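Local coordinates for putative type VI secretion protein (Escherichia coli, PDB 6SK0) that forms the trimeric VgrG spike at the tip of the type VI secretion system, which carries and inhibits a phospholipase effector, at the interface of chains A and B. Coordinates in Å, arbitrary orientation; residue numbers count along the deposited sequence, not the author numbering. Chains: chain A/B, Putative type VI secretion protein.

Contact 1: the interface of chains A and B. Residues chain A 679-683; chain B 688-692.
B:Ala689 and A:Ser679 are joined by the shortest polar bond between the chains here: the backbone N of B:Ala689 donates to the carbonyl O of A:Ser679 at 2.8 Å, approaching almost end-on to the C=O (175°). It accompanies the parallel bridge between A:Ser679 and B:Ala688, at the point where both strands end and the chains turn. The same carbonyl O also has the methyl CB of B:Ala689 against it. On the chain A side the turn is tied back on itself, because the side-chain hydroxyl OG of A:Ser679, anti to its own backbone N (chi1 165°), donates to the carbonyl O of A:Gly683 at 2.8 Å. That hydroxyl sits well above the carbonyl plane of A:Gly683, not on a lone pair. The N of A:Gly683 makes a weak hydrogen bond of 3.0 Å to the carbonyl O of B:Lys690. Around it the backbones come close: CA of A:Gly683 lies 3.7 Å from CA of B:Gly691 and also touches the methyl CB of B:Ala688. The long side chain of B:Lys690 runs extended alongside A:Asn681, both pointing the same way, each with CG anti to its carbonyl carbon. Its aliphatic part does the touching: CB passes 3.4 Å from the carbonyl O of A:Arg680, and CD comes 4.0 Å from the amide oxygen OD1 of A:Asn681. The site sits at one edge of the beta-rich spike, where the loop between strands 675-679 and 684-688 of chain A packs against the loop following strand 684-688 of chain B.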
# COMPACT_ATOMS: atom_id res chain seq x y z
N SER A 679 3.52 -8.58 -16.20
CA SER A 679 4.40 -9.60 -15.67
C SER A 679 5.57 -9.76 -16.63
O SER A 679 5.38 -9.83 -17.84
CB SER A 679 3.64 -10.92 -15.50
OG SER A 679 4.53 -11.99 -15.31
N ARG A 680 6.78 -9.80 -16.08
CA ARG A 680 7.94 -9.84 -16.95
C ARG A 680 8.39 -11.26 -17.27
O ARG A 680 8.85 -11.53 -18.38
CB ARG A 680 9.09 -9.05 -16.33
CG ARG A 680 8.80 -7.57 -16.23
CD ARG A 680 10.02 -6.79 -15.89
NE ARG A 680 10.96 -6.78 -17.00
CZ ARG A 680 12.25 -6.48 -16.88
NH1 ARG A 680 12.76 -6.18 -15.70
NH2 ARG A 680 13.02 -6.48 -17.96
N ASN A 681 8.27 -12.17 -16.33
CA ASN A 681 8.88 -13.46 -16.59
C ASN A 681 7.96 -14.65 -16.39
O ASN A 681 8.05 -15.61 -17.14
CB ASN A 681 10.13 -13.63 -15.72
CG ASN A 681 11.24 -12.71 -16.14
OD1 ASN A 681 12.01 -13.04 -17.03
ND2 ASN A 681 11.33 -11.56 -15.50
N GLN A 682 7.08 -14.62 -15.39
CA GLN A 682 6.36 -15.81 -14.98
C GLN A 682 4.88 -15.76 -15.33
O GLN A 682 4.08 -16.48 -14.73
CB GLN A 682 6.56 -16.06 -13.49
CG GLN A 682 7.99 -16.44 -13.15
CD GLN A 682 8.35 -16.12 -11.72
OE1 GLN A 682 7.49 -15.96 -10.87
NE2 GLN A 682 9.64 -16.03 -11.46
N GLY A 683 4.51 -14.94 -16.30
CA GLY A 683 3.16 -14.93 -16.77
C GLY A 683 2.16 -14.33 -15.80
O GLY A 683 2.49 -13.78 -14.76
N ALA B 688 1.73 -10.27 -20.16
CA ALA B 688 2.87 -11.06 -19.74
C ALA B 688 3.91 -10.96 -20.85
O ALA B 688 3.71 -11.49 -21.94
CB ALA B 688 2.49 -12.51 -19.46
N ALA B 689 5.00 -10.24 -20.58
CA ALA B 689 6.11 -10.21 -21.52
C ALA B 689 6.62 -11.62 -21.78
O ALA B 689 6.88 -11.99 -22.92
CB ALA B 689 7.22 -9.32 -20.99
N LYS B 690 6.74 -12.42 -20.73
CA LYS B 690 7.05 -13.83 -20.83
C LYS B 690 6.13 -14.59 -19.89
O LYS B 690 5.55 -14.02 -18.96
CB LYS B 690 8.50 -14.14 -20.47
CG LYS B 690 9.51 -13.42 -21.32
CD LYS B 690 10.91 -13.67 -20.80
CE LYS B 690 11.92 -12.85 -21.56
NZ LYS B 690 13.30 -13.11 -21.07
N GLY B 691 6.01 -15.88 -20.13
CA GLY B 691 5.18 -16.72 -19.30
C GLY B 691 3.74 -16.78 -19.77
O GLY B 691 3.23 -15.89 -20.45
N ARG B 692 3.07 -17.85 -19.38
CA ARG B 692 1.71 -18.12 -19.81
C ARG B 692 0.72 -17.15 -19.17
O ARG B 692 0.84 -16.82 -17.99
CB ARG B 692 1.37 -19.56 -19.46
CG ARG B 692 0.02 -20.04 -19.90
CD ARG B 692 -0.06 -21.55 -19.71
NE ARG B 692 -1.44 -22.03 -19.65
CZ ARG B 692 -2.10 -22.29 -18.53
NH1 ARG B 692 -1.50 -22.12 -17.36
NH2 ARG B 692 -3.35 -22.73 -18.58

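Contact 2: the interface of chains A and B. Residues chain A 684-688, 693, 695; chain B 694-696.
Methyl CD2 of A:Leu687 lies above one face of the flat carboxamide of B:Asn694, just past its oxygen end, the two side chains crossing at about a right angle. It is 3.5 Å from the amide oxygen OD1 of B:Asn694, whose CG, anti to the backbone N (chi1 -176°), carries the amide out to that methyl. At its edge, OD1 receives NE2 of B:Gln696 on a lone pair; each atom lies in the plane of the other's amide, though the two amides are turned well away from coplanar. The modelled 2.5 Å between NE2 and OD1 is short, but the bond is nearly straight and would fix how the two amides are turned. CD2 also packs 3.8 Å from CB of B:Gln696, standing above the plane of that amide off its CG-NE2 edge. On the opposite face of the sheet A:Leu686 and B:Ile695 lie side by side, pointing the same way, with CD1 of the leucine 3.8 Å from CG1 of the isoleucine. The other branch of B:Ile695, CG2, meets CD1 of A:Ile695 tip to tip at 3.9 Å, linking this pair to the next strand of chain A. Beneath the side chains runs a parallel ladder. B:Asn694 N donates to A:Met684 O at 2.8 Å, and A:Leu686 N returns a bond to B:Asn694 O. B:Gln696 N then gives to A:Leu686 O at 3.0 Å, and A:Ala688 N to B:Gln696 O at 2.9 Å. Ladder and apolar contacts join strand 684-688 of chain A to strand 693-697 of chain B in a continuous spike wall, the chain B amide pair giving A:Leu687 a surface to pack on.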
# COMPACT_ATOMS: atom_id res chain seq x y z
N MET A 684 0.90 -14.46 -16.17
CA MET A 684 -0.19 -13.80 -15.48
C MET A 684 -1.31 -14.80 -15.26
O MET A 684 -1.70 -15.51 -16.19
CB MET A 684 -0.67 -12.60 -16.29
CG MET A 684 -1.80 -11.83 -15.68
SD MET A 684 -2.04 -10.25 -16.51
CE MET A 684 -0.41 -9.55 -16.38
N GLN A 685 -1.80 -14.87 -14.04
CA GLN A 685 -2.95 -15.69 -13.69
C GLN A 685 -4.06 -14.78 -13.20
O GLN A 685 -3.88 -14.06 -12.21
CB GLN A 685 -2.59 -16.74 -12.64
CG GLN A 685 -1.42 -17.62 -13.01
CD GLN A 685 -0.10 -17.02 -12.58
OE1 GLN A 685 0.06 -16.61 -11.43
NE2 GLN A 685 0.85 -16.96 -13.50
N LEU A 686 -5.17 -14.79 -13.90
CA LEU A 686 -6.37 -14.07 -13.51
C LEU A 686 -7.43 -15.13 -13.27
O LEU A 686 -8.03 -15.65 -14.22
CB LEU A 686 -6.77 -13.06 -14.58
CG LEU A 686 -5.60 -12.21 -15.10
CD1 LEU A 686 -5.94 -11.48 -16.38
CD2 LEU A 686 -5.14 -11.22 -14.04
N LEU A 687 -7.63 -15.48 -12.01
CA LEU A 687 -8.42 -16.64 -11.64
C LEU A 687 -9.53 -16.26 -10.68
O LEU A 687 -9.29 -15.57 -9.69
CB LEU A 687 -7.53 -17.71 -10.99
CG LEU A 687 -6.17 -17.94 -11.63
CD1 LEU A 687 -5.35 -18.88 -10.77
CD2 LEU A 687 -6.33 -18.50 -13.05
N ALA A 688 -10.73 -16.71 -10.98
CA ALA A 688 -11.82 -16.72 -10.03
C ALA A 688 -12.08 -18.18 -9.67
O ALA A 688 -12.54 -18.96 -10.51
CB ALA A 688 -13.07 -16.06 -10.60
N VAL A 693 -16.21 -14.55 -14.22
CA VAL A 693 -15.14 -13.70 -14.74
C VAL A 693 -15.73 -12.87 -15.86
O VAL A 693 -16.25 -13.41 -16.84
CB VAL A 693 -13.94 -14.51 -15.22
CG1 VAL A 693 -12.96 -13.62 -15.95
CG2 VAL A 693 -13.27 -15.20 -14.06
N ILE A 695 -14.79 -9.72 -18.44
CA ILE A 695 -13.77 -8.88 -19.05
C ILE A 695 -14.46 -8.06 -20.14
O ILE A 695 -14.99 -8.63 -21.10
CB ILE A 695 -12.61 -9.70 -19.62
CG1 ILE A 695 -12.01 -10.57 -18.52
CG2 ILE A 695 -11.58 -8.80 -20.25
CD1 ILE A 695 -11.04 -11.57 -19.01
N ASN B 694 -3.03 -17.06 -18.04
CA ASN B 694 -4.09 -17.99 -17.72
C ASN B 694 -5.24 -17.23 -17.08
O ASN B 694 -5.07 -16.61 -16.03
CB ASN B 694 -3.59 -19.10 -16.79
CG ASN B 694 -4.63 -20.14 -16.51
OD1 ASN B 694 -4.77 -20.62 -15.40
ND2 ASN B 694 -5.39 -20.49 -17.54
N ILE B 695 -6.40 -17.27 -17.73
CA ILE B 695 -7.60 -16.61 -17.26
C ILE B 695 -8.67 -17.68 -17.09
O ILE B 695 -9.05 -18.35 -18.06
CB ILE B 695 -8.07 -15.52 -18.23
CG1 ILE B 695 -6.94 -14.52 -18.45
CG2 ILE B 695 -9.33 -14.86 -17.72
CD1 ILE B 695 -7.20 -13.55 -19.54
N GLN B 696 -9.14 -17.86 -15.86
CA GLN B 696 -10.06 -18.95 -15.55
C GLN B 696 -11.20 -18.48 -14.67
O GLN B 696 -10.98 -17.84 -13.64
CB GLN B 696 -9.35 -20.08 -14.82
CG GLN B 696 -8.26 -20.74 -15.57
CD GLN B 696 -7.84 -22.02 -14.90
OE1 GLN B 696 -8.67 -22.84 -14.54
NE2 GLN B 696 -6.54 -22.19 -14.73

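The C-alpha centres of contact 1 and contact 2 lie about 14 Å apart, and the chain A segments are consecutive: A:Gly683 closes the turn of contact 1 and A:Met684 begins strand 684-688 of contact 2. In chain B, residues 688-692 lead into strand 693-697. Each chain thus passes from a turn packed against its neighbour directly into a strand paired with it. Strand 684-688 serves twice, its end in chain B at contact 1 and its whole length in chain A at contact 2. Repeated in the three copies, this offset pairing would interlock the subunits along the spike axis.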